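Local coordinates for protein methyltransferase FkbM (PDB 2PY6) that is an FkbM-family protein that probably transfers methyl groups to a substrate not yet identified, at residues D21-D33 / G164-T176. Residues are numbered along the deposited sequence; the frame is centred on the assembly and turned at random.
With EDO (1,2-ethanediol), chain F.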
loop_
_atom_site.group_PDB
_atom_site.type_symbol
_atom_site.label_atom_id
_atom_site.label_comp_id
_atom_site.label_asym_id
_atom_site.label_seq_id
_atom_site.Cartn_x
_atom_site.Cartn_y
_atom_site.Cartn_z
ATOM N N ASP A 21 -32.603 11.681 -30.269
ATOM C CA ASP A 21 -32.525 11.159 -31.613
ATOM C C ASP A 21 -31.780 9.837 -31.682
ATOM O O ASP A 21 -32.261 8.886 -32.314
ATOM C CB ASP A 21 -31.895 12.185 -32.543
ATOM C CG ASP A 21 -32.801 13.385 -32.773
ATOM O OD1 ASP A 21 -34.031 13.245 -32.636
ATOM O OD2 ASP A 21 -32.288 14.452 -33.137
ATOM N N SER A 22 -30.612 9.777 -31.054
ATOM C CA SER A 22 -29.828 8.554 -31.041
ATOM C C SER A 22 -30.612 7.400 -30.360
ATOM O O SER A 22 -30.479 6.216 -30.743
ATOM C CB SER A 22 -28.436 8.803 -30.412
ATOM O OG SER A 22 -28.536 9.216 -29.069
ATOM N N PHE A 23 -31.430 7.742 -29.362
ATOM C CA PHE A 23 -32.260 6.755 -28.646
ATOM C C PHE A 23 -33.213 6.009 -29.593
ATOM O O PHE A 23 -33.276 4.766 -29.583
ATOM C CB PHE A 23 -33.038 7.433 -27.479
ATOM C CG PHE A 23 -34.217 6.632 -26.940
ATOM C CD1 PHE A 23 -34.020 5.470 -26.198
ATOM C CD2 PHE A 23 -35.524 7.074 -27.141
ATOM C CE1 PHE A 23 -35.088 4.756 -25.673
ATOM C CE2 PHE A 23 -36.598 6.378 -26.607
ATOM C CZ PHE A 23 -36.384 5.215 -25.864
ATOM N N LEU A 24 -33.936 6.767 -30.393
ATOM C CA LEU A 24 -34.905 6.213 -31.316
ATOM C C LEU A 24 -34.231 5.420 -32.412
ATOM O O LEU A 24 -34.684 4.336 -32.753
ATOM C CB LEU A 24 -35.767 7.333 -31.897
ATOM C CG LEU A 24 -36.673 8.041 -30.896
ATOM C CD1 LEU A 24 -37.469 9.192 -31.561
ATOM C CD2 LEU A 24 -37.620 7.057 -30.256
ATOM N N ALA A 25 -33.148 5.957 -32.956
ATOM C CA ALA A 25 -32.352 5.263 -33.979
ATOM C C ALA A 25 -31.758 3.955 -33.444
ATOM O O ALA A 25 -31.730 2.951 -34.146
ATOM C CB ALA A 25 -31.213 6.166 -34.472
ATOM N N ALA A 26 -31.255 3.969 -32.219
ATOM C CA ALA A 26 -30.685 2.754 -31.641
ATOM C C ALA A 26 -31.767 1.688 -31.406
ATOM O O ALA A 26 -31.559 0.509 -31.632
ATOM C CB ALA A 26 -29.968 3.067 -30.376
ATOM N N ALA A 27 -32.932 2.116 -30.956
ATOM C CA ALA A 27 -34.014 1.206 -30.685
ATOM C C ALA A 27 -34.527 0.571 -31.976
ATOM O O ALA A 27 -34.860 -0.617 -32.009
ATOM C CB ALA A 27 -35.120 1.940 -29.965
ATOM N N ASP A 28 -34.577 1.354 -33.045
ATOM C CA ASP A 28 -35.001 0.798 -34.317
ATOM C C ASP A 28 -33.976 -0.180 -34.863
ATOM O O ASP A 28 -34.364 -1.234 -35.378
ATOM C CB ASP A 28 -35.319 1.887 -35.337
ATOM C CG ASP A 28 -36.643 2.623 -35.033
ATOM O OD1 ASP A 28 -37.398 2.207 -34.119
ATOM O OD2 ASP A 28 -36.927 3.629 -35.728
ATOM N N ALA A 29 -32.689 0.155 -34.717
ATOM C CA ALA A 29 -31.596 -0.669 -35.221
ATOM C C ALA A 29 -31.595 -2.023 -34.524
ATOM O O ALA A 29 -31.598 -3.053 -35.191
ATOM C CB ALA A 29 -30.272 0.048 -35.036
ATOM N N LEU A 30 -31.642 -2.004 -33.189
ATOM C CA LEU A 30 -31.698 -3.235 -32.379
ATOM C C LEU A 30 -32.911 -4.137 -32.646
ATOM O O LEU A 30 -32.796 -5.383 -32.642
ATOM C CB LEU A 30 -31.659 -2.886 -30.880
ATOM C CG LEU A 30 -31.623 -4.092 -29.922
ATOM C CD1 LEU A 30 -30.404 -4.993 -30.082
ATOM C CD2 LEU A 30 -31.702 -3.620 -28.501
ATOM N N ALA A 31 -34.070 -3.517 -32.862
ATOM C CA ALA A 31 -35.312 -4.251 -33.102
ATOM C C ALA A 31 -35.199 -5.214 -34.282
ATOM O O ALA A 31 -35.737 -6.313 -34.235
ATOM C CB ALA A 31 -36.469 -3.281 -33.319
ATOM N N VAL A 32 -34.485 -4.784 -35.323
ATOM C CA VAL A 32 -34.252 -5.566 -36.532
ATOM C C VAL A 32 -32.867 -6.244 -36.630
ATOM O O VAL A 32 -32.632 -6.986 -37.576
ATOM C CB VAL A 32 -34.512 -4.744 -37.821
ATOM C CG1 VAL A 32 -35.959 -4.201 -37.822
ATOM C CG2 VAL A 32 -33.483 -3.638 -38.005
ATOM N N ASP A 33 -31.979 -6.016 -35.666
ATOM C CA ASP A 33 -30.670 -6.664 -35.661
ATOM C C ASP A 33 -30.237 -6.948 -34.225
ATOM O O ASP A 33 -29.767 -6.033 -33.536
ATOM C CB ASP A 33 -29.640 -5.750 -36.335
ATOM C CG ASP A 33 -28.256 -6.382 -36.462
ATOM O OD1 ASP A 33 -28.044 -7.564 -36.104
ATOM O OD2 ASP A 33 -27.369 -5.661 -36.964
ATOM N N GLY A 164 -31.465 -4.406 -23.503
ATOM C CA GLY A 164 -31.808 -3.815 -24.795
ATOM C C GLY A 164 -33.225 -4.045 -25.271
ATOM O O GLY A 164 -33.950 -3.081 -25.537
ATOM N N ALA A 165 -33.594 -5.317 -25.391
ATOM C CA ALA A 165 -34.919 -5.751 -25.872
ATOM C C ALA A 165 -36.090 -5.214 -25.045
ATOM O O ALA A 165 -37.117 -4.885 -25.594
ATOM C CB ALA A 165 -34.976 -7.250 -25.894
ATOM N N ASP A 166 -35.917 -5.179 -23.726
ATOM C CA ASP A 166 -36.905 -4.608 -22.787
ATOM C C ASP A 166 -37.161 -3.155 -23.105
ATOM O O ASP A 166 -38.306 -2.694 -23.079
ATOM C CB ASP A 166 -36.379 -4.642 -21.338
ATOM C CG ASP A 166 -36.483 -6.019 -20.707
ATOM O OD1 ASP A 166 -36.911 -6.952 -21.424
ATOM O OD2 ASP A 166 -36.147 -6.164 -19.498
ATOM N N ILE A 167 -36.082 -2.429 -23.382
ATOM C CA ILE A 167 -36.207 -0.997 -23.726
ATOM C C ILE A 167 -36.936 -0.803 -25.038
ATOM O O ILE A 167 -37.790 0.085 -25.138
ATOM C CB ILE A 167 -34.840 -0.264 -23.737
ATOM C CG1 ILE A 167 -34.272 -0.261 -22.309
ATOM C CG2 ILE A 167 -35.025 1.169 -24.204
ATOM C CD1 ILE A 167 -32.835 0.010 -22.243
ATOM N N VAL A 168 -36.634 -1.656 -26.014
ATOM C CA VAL A 168 -37.258 -1.592 -27.334
ATOM C C VAL A 168 -38.772 -1.833 -27.254
ATOM O O VAL A 168 -39.508 -1.315 -28.080
ATOM C CB VAL A 168 -36.577 -2.587 -28.323
ATOM C CG1 VAL A 168 -37.337 -2.710 -29.654
ATOM C CG2 VAL A 168 -35.117 -2.214 -28.582
ATOM N N ARG A 169 -39.228 -2.612 -26.269
ATOM C CA ARG A 169 -40.663 -2.895 -26.066
ATOM C C ARG A 169 -41.441 -1.779 -25.396
ATOM O O ARG A 169 -42.671 -1.798 -25.433
ATOM C CB ARG A 169 -40.890 -4.163 -25.215
ATOM C CG ARG A 169 -41.018 -5.458 -26.018
ATOM C CD ARG A 169 -41.437 -6.698 -25.132
ATOM N NE ARG A 169 -40.378 -7.104 -24.218
ATOM C CZ ARG A 169 -39.248 -7.725 -24.596
ATOM N NH1 ARG A 169 -39.002 -8.006 -25.887
ATOM N NH2 ARG A 169 -38.342 -8.052 -23.678
ATOM N N ASN A 170 -40.730 -0.819 -24.796
ATOM C CA ASN A 170 -41.330 0.247 -24.028
ATOM C C ASN A 170 -40.966 1.661 -24.474
ATOM O O ASN A 170 -40.969 2.594 -23.656
ATOM C CB ASN A 170 -40.924 0.032 -22.582
ATOM C CG ASN A 170 -41.531 -1.226 -21.987
ATOM O OD1 ASN A 170 -40.824 -2.192 -21.707
ATOM N ND2 ASN A 170 -42.838 -1.224 -21.810
ATOM N N ILE A 171 -40.709 1.843 -25.771
ATOM C CA ILE A 171 -40.321 3.157 -26.295
ATOM C C ILE A 171 -41.304 4.299 -25.938
ATOM O O ILE A 171 -40.876 5.274 -25.345
ATOM C CB ILE A 171 -39.971 3.149 -27.836
ATOM C CG1 ILE A 171 -38.767 2.241 -28.160
ATOM C CG2 ILE A 171 -39.747 4.530 -28.336
ATOM C CD1 ILE A 171 -37.465 2.456 -27.355
ATOM N N PRO A 172 -42.587 4.207 -26.315
ATOM C CA PRO A 172 -43.454 5.338 -25.940
ATOM C C PRO A 172 -43.515 5.658 -24.464
ATOM O O PRO A 172 -43.538 6.849 -24.102
ATOM C CB PRO A 172 -44.836 4.925 -26.496
ATOM C CG PRO A 172 -44.495 4.037 -27.670
ATOM C CD PRO A 172 -43.328 3.222 -27.143
ATOM N N ALA A 173 -43.518 4.644 -23.605
ATOM C CA ALA A 173 -43.544 4.888 -22.164
ATOM C C ALA A 173 -42.275 5.645 -21.705
ATOM O O ALA A 173 -42.333 6.529 -20.840
ATOM C CB ALA A 173 -43.677 3.590 -21.419
ATOM N N PHE A 174 -41.122 5.295 -22.271
ATOM C CA PHE A 174 -39.914 6.073 -21.979
ATOM C C PHE A 174 -39.975 7.513 -22.516
ATOM O O PHE A 174 -39.472 8.423 -21.875
ATOM C CB PHE A 174 -38.650 5.364 -22.453
ATOM C CG PHE A 174 -38.237 4.209 -21.579
ATOM C CD1 PHE A 174 -37.892 4.430 -20.265
ATOM C CD2 PHE A 174 -38.120 2.934 -22.095
ATOM C CE1 PHE A 174 -37.498 3.386 -19.464
ATOM C CE2 PHE A 174 -37.730 1.901 -21.309
ATOM C CZ PHE A 174 -37.427 2.128 -19.981
ATOM N N GLN A 175 -40.569 7.722 -23.686
ATOM C CA GLN A 175 -40.742 9.073 -24.220
ATOM C C GLN A 175 -41.672 9.890 -23.321
ATOM O O GLN A 175 -41.463 11.091 -23.126
ATOM C CB GLN A 175 -41.290 9.017 -25.646
ATOM C CG GLN A 175 -40.338 8.353 -26.609
ATOM C CD GLN A 175 -40.850 8.377 -28.025
ATOM O OE1 GLN A 175 -41.884 7.770 -28.349
ATOM N NE2 GLN A 175 -40.121 9.069 -28.894
ATOM N N THR A 176 -42.703 9.226 -22.798
ATOM C CA THR A 176 -43.624 9.830 -21.834
ATOM C C THR A 176 -42.897 10.192 -20.524
ATOM O O THR A 176 -43.122 11.263 -19.992
ATOM C CB THR A 176 -44.872 8.947 -21.575
ATOM O OG1 THR A 176 -45.597 8.793 -22.793
ATOM C CG2 THR A 176 -45.780 9.571 -20.550
HETATM C C1 EDO F . -39.514 -8.281 -30.765
HETATM O O1 EDO F . -39.154 -9.491 -31.428
HETATM C C2 EDO F . -40.550 -8.372 -29.640
HETATM O O2 EDO F . -39.894 -8.143 -28.400
#
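Phe-23 turns its ring carbon CG anti to the backbone N (chi1 163°), and this extends the ring from helix 21-32 toward Ile-171. Ile-171 comes from the opposite direction, its CG1 beside its own backbone N, and a second bend (chi2 -52°) lets CD1 touch both the ring and Ala-27. CD1 is 3.3 Å from Phe-23 CZ, a tight fit, and 3.5 Å from Ala-27 CB. Ile-167 CG2 and Gln-175 CG meet the edge of the ring, near its plane. Phe-174 adds its CB, while the rest of its side chain leads away from helix 21-32; it also touches Leu-377 of helix 375-386. Phe-23 is thus a knob in a hole formed by Ile-167, Ile-171, Phe-174 and Gln-175. Phe-23 also meets Tyr-191, Leu-194 and Leu-198 of helix 184-199.

The N-terminal helix precedes the six-stranded sheet. It packs here on helices 164-169 and 171-180, which follow that sheet and lead, through helix 184-199, toward the seven-stranded one. Strand order in the latter, 3-2-1-4-5-7-6 with 404-408 antiparallel, is that of class I (Rossmann-like) methyltransferases. The N-terminal helix crosses helix 164-169 at -113°, with the axes 9.6 Å apart, and, past a break at Asn-170, runs nearly antiparallel to helix 171-176.

Toward the C-terminal end of helix 21-32, Leu-30 CD2 lies 3.6 Å from Gly-164 C and also touches Val-168 CG2. Gly-164 has no side chain, and CD2 rests directly on its backbone. Val-168 spreads its two methyls, CG2 to Leu-30 and CG1 to Ala-31 CB at 3.8 Å. At the other end, Leu-24 CD2 packs on Ile-171 CG2 and lies 3.5 Å from Gln-175 NE2. The Leu-24 and Gln-175 side chains cross at about a right angle, the amide nitrogen in van der Waals contact with the methyl.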